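PDB 2CO5: viral protein F93 from Sulfolobus turreted icosahedral virus, which probably binds DNA as a winged-helix protein of an archaeal virus, acting as a dimer linked by an interchain disulfide bond. Local coordinates for residues Y12-V17 with K28-E33. Residues are numbered along the deposited sequence; the frame is centred on the assembly and turned at random.
Sequences YIILKV and KRLRSE
The carboxylate of E33 is the one flat group on the four residues that touch here, and neither of its faces is packed by V17. V17 CG1 instead meets the stem of the glutamate, with E33 CB 3.7 Å away. With the E33 chain bent at chi2 (-69°), OE1 lies on the side nearer V17 and OE2 points away from it. OE1 accepts a hydrogen bond from ND2 of N21. The same amide nitrogen also bonds to the carbonyl oxygen of V17, so N21 ties the two helices together beside the apolar contact. K36 and R37 add long, weak ion pairs to the carboxylate.

V17 CG1 also touches L30, with L30 CD1 3.7 Å from it. One methyl group thus reaches L30 and E33, which lie one turn apart on helix 30-38. It is anti to the backbone N (chi1 162°), and this turns it across the gap. V17 and E33 are where the two backbones come nearest, with V17 CA and E33 CA 7.0 Å apart.

In the winged-helix fold, helix 9-20 packs here on helix 30-38, the first helix of the helix-turn-helix. Helix 44-56 follows as the probable recognition helix. Strand 24-26 precedes helix 30-38, and its L25 touches V17, L30 and E33.

L30 splits its two methyls between two residues of helix 9-20. CD1 goes to V17. CD2 faces I14, though more loosely, with I14 CG2 4.3 Å from L30 CD2. Helix 44-56 closes over this part of the core: L47 and L54 touch I14, and I51 touches L30. No hydrogen bond runs directly between 12-17 and 28-33. Y12 and I13 pack on I91 of the second subunit, and I13 also touches I34 and F38 of helix 30-38.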
ATOM      1  N   TYR B  12       3.539  -6.545  -1.569  1.00 51.26           N
ATOM      2  CA  TYR B  12       3.662  -6.400  -3.018  1.00 50.01           C
ATOM      3  C   TYR B  12       5.109  -6.595  -3.445  1.00 49.32           C
ATOM      4  O   TYR B  12       5.395  -7.331  -4.379  1.00 48.23           O
ATOM      5  CB  TYR B  12       3.167  -5.028  -3.483  1.00 49.30           C
ATOM      6  CG  TYR B  12       3.414  -4.791  -4.956  1.00 51.78           C
ATOM      7  CD1 TYR B  12       2.593  -5.375  -5.919  1.00 57.69           C
ATOM      8  CD2 TYR B  12       4.489  -4.011  -5.390  1.00 46.35           C
ATOM      9  CE1 TYR B  12       2.822  -5.178  -7.273  1.00 48.40           C
ATOM     10  CE2 TYR B  12       4.731  -3.813  -6.738  1.00 42.39           C
ATOM     11  CZ  TYR B  12       3.890  -4.406  -7.678  1.00 52.55           C
ATOM     12  OH  TYR B  12       4.107  -4.213  -9.017  1.00 47.01           O
ATOM     13  N   ILE B  13       6.018  -5.940  -2.741  1.00 49.53           N
ATOM     14  CA  ILE B  13       7.432  -6.034  -3.046  1.00 49.60           C
ATOM     15  C   ILE B  13       7.959  -7.470  -2.951  1.00 50.69           C
ATOM     16  O   ILE B  13       8.693  -7.916  -3.831  1.00 51.42           O
ATOM     17  CB  ILE B  13       8.246  -5.101  -2.135  1.00 48.42           C
ATOM     18  CG1 ILE B  13       8.055  -3.655  -2.583  1.00 45.34           C
ATOM     19  CG2 ILE B  13       9.704  -5.477  -2.165  1.00 49.10           C
ATOM     20  CD1 ILE B  13       8.509  -2.642  -1.575  1.00 57.66           C
ATOM     21  N   ILE B  14       7.578  -8.194  -1.899  1.00 49.73           N
ATOM     22  CA  ILE B  14       7.981  -9.593  -1.744  1.00 48.35           C
ATOM     23  C   ILE B  14       7.492 -10.441  -2.923  1.00 51.24           C
ATOM     24  O   ILE B  14       8.274 -11.179  -3.526  1.00 51.22           O
ATOM     25  CB  ILE B  14       7.454 -10.209  -0.427  1.00 48.93           C
ATOM     26  CG1 ILE B  14       8.212  -9.624   0.779  1.00 47.32           C
ATOM     27  CG2 ILE B  14       7.597 -11.724  -0.459  1.00 47.32           C
ATOM     28  CD1 ILE B  14       7.614  -9.980   2.126  1.00 42.10           C
ATOM     29  N   LEU B  15       6.205 -10.332  -3.240  1.00 50.16           N
ATOM     30  CA  LEU B  15       5.610 -11.082  -4.361  1.00 51.24           C
ATOM     31  C   LEU B  15       6.221 -10.708  -5.713  1.00 51.15           C
ATOM     32  O   LEU B  15       6.383 -11.561  -6.585  1.00 48.36           O
ATOM     33  CB  LEU B  15       4.087 -10.870  -4.402  1.00 52.28           C
ATOM     34  CG  LEU B  15       3.210 -11.885  -3.656  1.00 56.63           C
ATOM     35  CD1 LEU B  15       3.915 -12.449  -2.448  1.00 50.97           C
ATOM     36  CD2 LEU B  15       1.856 -11.286  -3.274  1.00 49.44           C
ATOM     37  N   LYS B  16       6.545  -9.429  -5.885  1.00 51.64           N
ATOM     38  CA  LYS B  16       7.115  -8.949  -7.141  1.00 51.56           C
ATOM     39  C   LYS B  16       8.516  -9.517  -7.355  1.00 52.43           C
ATOM     40  O   LYS B  16       8.882  -9.854  -8.485  1.00 49.55           O
ATOM     41  CB  LYS B  16       7.132  -7.415  -7.168  1.00 49.91           C
ATOM     42  CG  LYS B  16       7.701  -6.770  -8.451  1.00 48.72           C
ATOM     43  CD  LYS B  16       6.912  -7.133  -9.681  1.00 51.71           C
ATOM     44  CE  LYS B  16       7.438  -6.404 -10.918  1.00 61.06           C
ATOM     45  NZ  LYS B  16       6.886  -6.990 -12.172  1.00 74.81           N
ATOM     46  N   VAL B  17       9.291  -9.615  -6.275  1.00 53.05           N
ATOM     47  CA  VAL B  17      10.650 -10.169  -6.333  1.00 53.51           C
ATOM     48  C   VAL B  17      10.627 -11.666  -6.681  1.00 53.62           C
ATOM     49  O   VAL B  17      11.494 -12.151  -7.408  1.00 55.11           O
ATOM     50  CB  VAL B  17      11.433  -9.901  -5.019  1.00 55.30           C
ATOM     51  CG1 VAL B  17      12.655 -10.818  -4.890  1.00 55.15           C
ATOM     52  CG2 VAL B  17      11.862  -8.446  -4.958  1.00 51.01           C
ATOM     53  N   LYS B  28      17.396 -17.057   1.545  1.00 46.74           N
ATOM     54  CA  LYS B  28      18.538 -16.254   2.006  1.00 49.11           C
ATOM     55  C   LYS B  28      18.893 -15.073   1.093  1.00 50.11           C
ATOM     56  O   LYS B  28      19.706 -14.223   1.460  1.00 51.86           O
ATOM     57  CB  LYS B  28      19.775 -17.140   2.212  1.00 47.42           C
ATOM     58  CG  LYS B  28      20.331 -17.812   0.949  1.00 54.48           C
ATOM     59  CD  LYS B  28      21.402 -18.832   1.309  1.00 48.57           C
ATOM     60  CE  LYS B  28      21.972 -19.526   0.081  1.00 59.84           C
ATOM     61  NZ  LYS B  28      23.208 -20.310   0.403  1.00 46.96           N
ATOM     62  N   ARG B  29      18.290 -15.024  -0.091  1.00 49.33           N
ATOM     63  CA  ARG B  29      18.579 -13.973  -1.055  1.00 49.99           C
ATOM     64  C   ARG B  29      17.483 -12.915  -1.144  1.00 49.42           C
ATOM     65  O   ARG B  29      17.692 -11.875  -1.757  1.00 49.86           O
ATOM     66  CB  ARG B  29      18.854 -14.596  -2.425  1.00 49.32           C
ATOM     67  CG  ARG B  29      20.244 -15.216  -2.483  1.00 47.34           C
ATOM     68  CD  ARG B  29      20.416 -16.245  -3.568  1.00 53.40           C
ATOM     69  NE  ARG B  29      21.690 -16.948  -3.386  1.00 85.60           N
ATOM     70  CZ  ARG B  29      22.219 -17.822  -4.240  1.00 70.04           C
ATOM     71  NH1 ARG B  29      21.596 -18.138  -5.371  1.00 93.16           N
ATOM     72  NH2 ARG B  29      23.386 -18.389  -3.954  1.00 68.04           N
ATOM     73  N   LEU B  30      16.337 -13.165  -0.514  1.00 47.58           N
ATOM     74  CA  LEU B  30      15.186 -12.272  -0.645  1.00 49.90           C
ATOM     75  C   LEU B  30      15.502 -10.854  -0.189  1.00 47.34           C
ATOM     76  O   LEU B  30      15.186  -9.900  -0.885  1.00 47.71           O
ATOM     77  CB  LEU B  30      13.983 -12.816   0.138  1.00 50.53           C
ATOM     78  CG  LEU B  30      12.709 -11.966   0.118  1.00 54.05           C
ATOM     79  CD1 LEU B  30      12.255 -11.672  -1.312  1.00 48.34           C
ATOM     80  CD2 LEU B  30      11.611 -12.655   0.913  1.00 51.98           C
ATOM     81  N   ARG B  31      16.128 -10.720   0.977  1.00 51.26           N
ATOM     82  CA  ARG B  31      16.396  -9.396   1.545  1.00 51.77           C
ATOM     83  C   ARG B  31      17.299  -8.580   0.618  1.00 51.22           C
ATOM     84  O   ARG B  31      17.011  -7.420   0.325  1.00 48.17           O
ATOM     85  CB  ARG B  31      17.023  -9.510   2.945  1.00 52.18           C
ATOM     86  CG  ARG B  31      17.091  -8.176   3.681  1.00 54.05           C
ATOM     87  CD  ARG B  31      17.696  -8.283   5.084  1.00 49.29           C
ATOM     88  NE  ARG B  31      17.992  -6.947   5.609  1.00 47.75           N
ATOM     89  CZ  ARG B  31      18.531  -6.688   6.800  1.00 52.07           C
ATOM     90  NH1 ARG B  31      18.843  -7.667   7.643  1.00 39.46           N
ATOM     91  NH2 ARG B  31      18.756  -5.434   7.152  1.00 47.28           N
ATOM     92  N   SER B  32      18.385  -9.205   0.162  1.00 49.94           N
ATOM     93  CA  SER B  32      19.316  -8.583  -0.780  1.00 49.70           C
ATOM     94  C   SER B  32      18.636  -8.189  -2.086  1.00 49.37           C
ATOM     95  O   SER B  32      18.857  -7.097  -2.595  1.00 49.72           O
ATOM     96  CB  SER B  32      20.464  -9.542  -1.097  1.00 47.27           C
ATOM     97  OG  SER B  32      21.215  -9.818   0.065  1.00 61.78           O
ATOM     98  N   GLU B  33      17.827  -9.098  -2.628  1.00 50.80           N
ATOM     99  CA  GLU B  33      17.096  -8.860  -3.871  1.00 49.00           C
ATOM    100  C   GLU B  33      16.217  -7.622  -3.773  1.00 48.47           C
ATOM    101  O   GLU B  33      16.218  -6.779  -4.663  1.00 48.86           O
ATOM    102  CB  GLU B  33      16.217 -10.068  -4.214  1.00 50.70           C
ATOM    103  CG  GLU B  33      16.943 -11.191  -4.911  1.00 49.01           C
ATOM    104  CD  GLU B  33      17.367 -10.814  -6.319  1.00 52.74           C
ATOM    105  OE1 GLU B  33      16.485 -10.513  -7.155  1.00 56.69           O
ATOM    106  OE2 GLU B  33      18.586 -10.825  -6.583  1.00 62.20           O
TER